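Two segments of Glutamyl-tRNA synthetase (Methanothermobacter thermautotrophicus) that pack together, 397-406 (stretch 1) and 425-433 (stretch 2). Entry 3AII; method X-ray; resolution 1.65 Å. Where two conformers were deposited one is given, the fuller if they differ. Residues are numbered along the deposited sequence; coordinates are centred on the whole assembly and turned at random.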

# COMPACT_ATOMS: atom_id res chain seq x y z
N LEU A 397 7.39 11.42 -13.54
CA LEU A 397 7.75 12.72 -12.98
C LEU A 397 8.77 13.47 -13.84
O LEU A 397 8.74 14.70 -13.92
CB LEU A 397 8.28 12.57 -11.55
CG LEU A 397 7.28 12.09 -10.51
CD1 LEU A 397 7.91 12.15 -9.11
CD2 LEU A 397 6.02 12.93 -10.59
N GLU A 398 9.69 12.75 -14.47
CA GLU A 398 10.78 13.46 -15.15
C GLU A 398 10.27 14.23 -16.36
O GLU A 398 10.97 15.09 -16.88
CB GLU A 398 11.92 12.51 -15.54
CG GLU A 398 11.61 11.60 -16.70
CD GLU A 398 12.68 10.55 -16.90
OE1 GLU A 398 13.69 10.57 -16.15
OE2 GLU A 398 12.51 9.70 -17.80
N GLU A 399 9.04 13.96 -16.77
CA GLU A 399 8.49 14.63 -17.95
C GLU A 399 7.71 15.89 -17.61
O GLU A 399 7.34 16.65 -18.50
CB GLU A 399 7.62 13.69 -18.77
CG GLU A 399 8.40 12.58 -19.46
CD GLU A 399 9.55 13.11 -20.31
OE1 GLU A 399 10.52 12.35 -20.54
OE2 GLU A 399 9.50 14.28 -20.74
N GLU A 400 7.45 16.13 -16.33
CA GLU A 400 6.60 17.25 -15.97
C GLU A 400 6.97 17.99 -14.69
O GLU A 400 6.54 19.13 -14.50
CB GLU A 400 5.14 16.81 -15.89
CG GLU A 400 4.85 15.81 -14.79
CD GLU A 400 3.39 15.43 -14.72
OE1 GLU A 400 3.02 14.36 -15.25
OE2 GLU A 400 2.60 16.20 -14.13
N ALA A 401 7.75 17.37 -13.82
CA ALA A 401 8.03 17.98 -12.52
C ALA A 401 8.91 19.23 -12.65
O ALA A 401 9.98 19.18 -13.26
CB ALA A 401 8.70 16.97 -11.58
N ARG A 402 8.47 20.34 -12.06
CA ARG A 402 9.22 21.60 -12.11
C ARG A 402 10.55 21.45 -11.36
O ARG A 402 10.60 20.77 -10.33
CB ARG A 402 8.41 22.75 -11.48
CG ARG A 402 7.10 23.01 -12.20
CD ARG A 402 6.18 23.94 -11.40
NE ARG A 402 6.61 25.33 -11.44
CZ ARG A 402 6.12 26.24 -12.28
NH1 ARG A 402 6.57 27.49 -12.25
NH2 ARG A 402 5.18 25.90 -13.16
N ARG A 403 11.58 22.09 -11.89
CA ARG A 403 12.93 21.96 -11.34
C ARG A 403 13.33 23.15 -10.47
O ARG A 403 13.17 24.31 -10.87
CB ARG A 403 13.95 21.81 -12.46
CG ARG A 403 13.78 20.54 -13.29
CD ARG A 403 14.94 20.41 -14.28
NE ARG A 403 15.20 21.66 -14.99
CZ ARG A 403 16.21 21.82 -15.85
NH1 ARG A 403 17.03 20.81 -16.08
NH2 ARG A 403 16.40 22.98 -16.46
N TYR A 404 13.91 22.85 -9.30
CA TYR A 404 14.46 23.88 -8.42
C TYR A 404 15.79 23.42 -7.82
O TYR A 404 16.03 22.21 -7.71
CB TYR A 404 13.48 24.19 -7.29
CG TYR A 404 12.13 24.66 -7.78
CD1 TYR A 404 11.90 26.01 -8.04
CD2 TYR A 404 11.11 23.76 -8.05
CE1 TYR A 404 10.66 26.45 -8.52
CE2 TYR A 404 9.88 24.18 -8.53
CZ TYR A 404 9.67 25.52 -8.75
OH TYR A 404 8.44 25.93 -9.24
N PHE A 405 16.61 24.38 -7.39
CA PHE A 405 17.84 24.08 -6.64
C PHE A 405 17.57 24.14 -5.14
O PHE A 405 17.23 25.21 -4.61
CB PHE A 405 18.94 25.11 -6.97
CG PHE A 405 19.54 24.97 -8.35
CD1 PHE A 405 19.52 23.76 -9.03
CD2 PHE A 405 20.16 26.06 -8.95
CE1 PHE A 405 20.09 23.64 -10.30
CE2 PHE A 405 20.73 25.95 -10.22
CZ PHE A 405 20.71 24.74 -10.88
N PHE A 406 17.71 23.00 -4.47
CA PHE A 406 17.66 22.90 -3.01
C PHE A 406 19.04 22.45 -2.56
O PHE A 406 19.50 21.39 -2.96
CB PHE A 406 16.60 21.88 -2.58
CG PHE A 406 16.69 21.45 -1.12
CD1 PHE A 406 16.33 22.32 -0.10
CD2 PHE A 406 17.12 20.17 -0.80
CE1 PHE A 406 16.41 21.93 1.23
CE2 PHE A 406 17.20 19.76 0.53
CZ PHE A 406 16.85 20.63 1.55
N GLU A 425 19.69 32.32 -16.30
CA GLU A 425 18.38 31.72 -16.58
C GLU A 425 18.48 30.22 -16.77
O GLU A 425 19.36 29.72 -17.47
CB GLU A 425 17.70 32.32 -17.83
CG GLU A 425 17.23 33.75 -17.68
CD GLU A 425 16.09 34.14 -18.65
OE1 GLU A 425 15.61 33.29 -19.44
OE2 GLU A 425 15.66 35.31 -18.61
N ARG A 426 17.53 29.50 -16.17
CA ARG A 426 17.48 28.06 -16.29
C ARG A 426 16.02 27.61 -16.37
O ARG A 426 15.20 28.01 -15.54
CB ARG A 426 18.20 27.40 -15.11
CG ARG A 426 18.17 25.87 -15.13
CD ARG A 426 19.18 25.30 -14.13
NE ARG A 426 19.24 23.84 -14.17
CZ ARG A 426 19.95 23.13 -15.04
NH1 ARG A 426 19.93 21.80 -14.98
NH2 ARG A 426 20.68 23.73 -15.96
N PRO A 427 15.67 26.79 -17.37
CA PRO A 427 14.28 26.36 -17.48
C PRO A 427 13.73 25.67 -16.24
O PRO A 427 14.39 24.86 -15.57
CB PRO A 427 14.31 25.35 -18.63
CG PRO A 427 15.46 25.82 -19.47
CD PRO A 427 16.49 26.28 -18.49
N LEU A 428 12.48 25.98 -15.93
CA LEU A 428 11.75 25.19 -14.96
C LEU A 428 11.57 23.75 -15.43
O LEU A 428 11.56 22.83 -14.63
CB LEU A 428 10.40 25.85 -14.65
CG LEU A 428 10.60 27.02 -13.68
CD1 LEU A 428 9.54 28.11 -13.94
CD2 LEU A 428 10.49 26.53 -12.24
N HIS A 429 11.42 23.55 -16.74
CA HIS A 429 11.44 22.20 -17.29
C HIS A 429 11.82 22.27 -18.77
O HIS A 429 11.14 22.92 -19.54
CB HIS A 429 10.09 21.51 -17.14
CG HIS A 429 10.18 20.03 -17.35
ND1 HIS A 429 10.46 19.48 -18.58
CD2 HIS A 429 10.08 19.00 -16.48
CE1 HIS A 429 10.51 18.17 -18.47
NE2 HIS A 429 10.28 17.85 -17.21
N PRO A 430 12.91 21.58 -19.16
CA PRO A 430 13.42 21.72 -20.53
C PRO A 430 12.41 21.33 -21.61
O PRO A 430 12.53 21.82 -22.74
CB PRO A 430 14.64 20.77 -20.55
CG PRO A 430 14.47 19.88 -19.35
CD PRO A 430 13.75 20.71 -18.33
N ASP A 431 11.44 20.49 -21.29
CA ASP A 431 10.44 20.07 -22.27
C ASP A 431 9.19 20.94 -22.28
O ASP A 431 8.29 20.74 -23.10
CB ASP A 431 10.04 18.61 -22.04
CG ASP A 431 11.21 17.67 -22.18
OD1 ASP A 431 12.14 17.99 -22.95
OD2 ASP A 431 11.19 16.61 -21.51
N HIS A 432 9.11 21.89 -21.35
CA HIS A 432 7.91 22.70 -21.21
C HIS A 432 8.24 24.18 -21.15
O HIS A 432 8.22 24.78 -20.07
CB HIS A 432 7.15 22.31 -19.95
CG HIS A 432 6.57 20.93 -20.00
ND1 HIS A 432 5.32 20.67 -20.53
CD2 HIS A 432 7.05 19.73 -19.59
CE1 HIS A 432 5.06 19.38 -20.44
NE2 HIS A 432 6.10 18.79 -19.88
N PRO A 433 8.56 24.77 -22.30
CA PRO A 433 8.90 26.19 -22.36
C PRO A 433 7.75 27.07 -21.88
O PRO A 433 8.02 28.22 -21.51
CB PRO A 433 9.17 26.45 -23.85
CG PRO A 433 9.35 25.10 -24.46
CD PRO A 433 8.59 24.12 -23.62

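This contact illustrates how two segments, each a short strand with loop, can be joined chiefly by side-chain donors reaching backbone carbonyls, with a stacked arginine pair and a small apolar patch filling in around them. Main chain meets main chain in one hydrogen bond, from Arg403 N to Leu428 O at 2.8 Å. From the same residue the side chain extends along stretch 2, and Arg403 NH2 donates to Pro427 O at 2.9 Å; Arg403 NE adds a weak bond to that oxygen at 3.4 Å. The carbonyl lies near the guanidinium plane, which leaves both faces free for packing. Pro430 CD covers one, 3.7 Å from Arg403 CZ, and the Arg426 guanidinium lies flat on the other, the centres 4.0 Å apart and the planes inclined by 21°. Like charges thus sit close together, but Arg426 has hydrogen-bonding partners elsewhere in the structure.

The histidines that bound a type I turn apply the same principle. His429 NE2 donates to Glu398 O at 2.9 Å and His432 NE2 to Glu399 O at 2.8 Å, each carbonyl approaching the ring edge. Within the turn, Asp431 N donates to His429 ND1 at 3.1 Å, so both ring nitrogens of His429 are engaged. Leu428 supplies apolar packing, its CD2 lying 3.7 Å from Tyr404 CZ, while Tyr404 OH accepts a hydrogen bond from Arg402 NE at 2.9 Å.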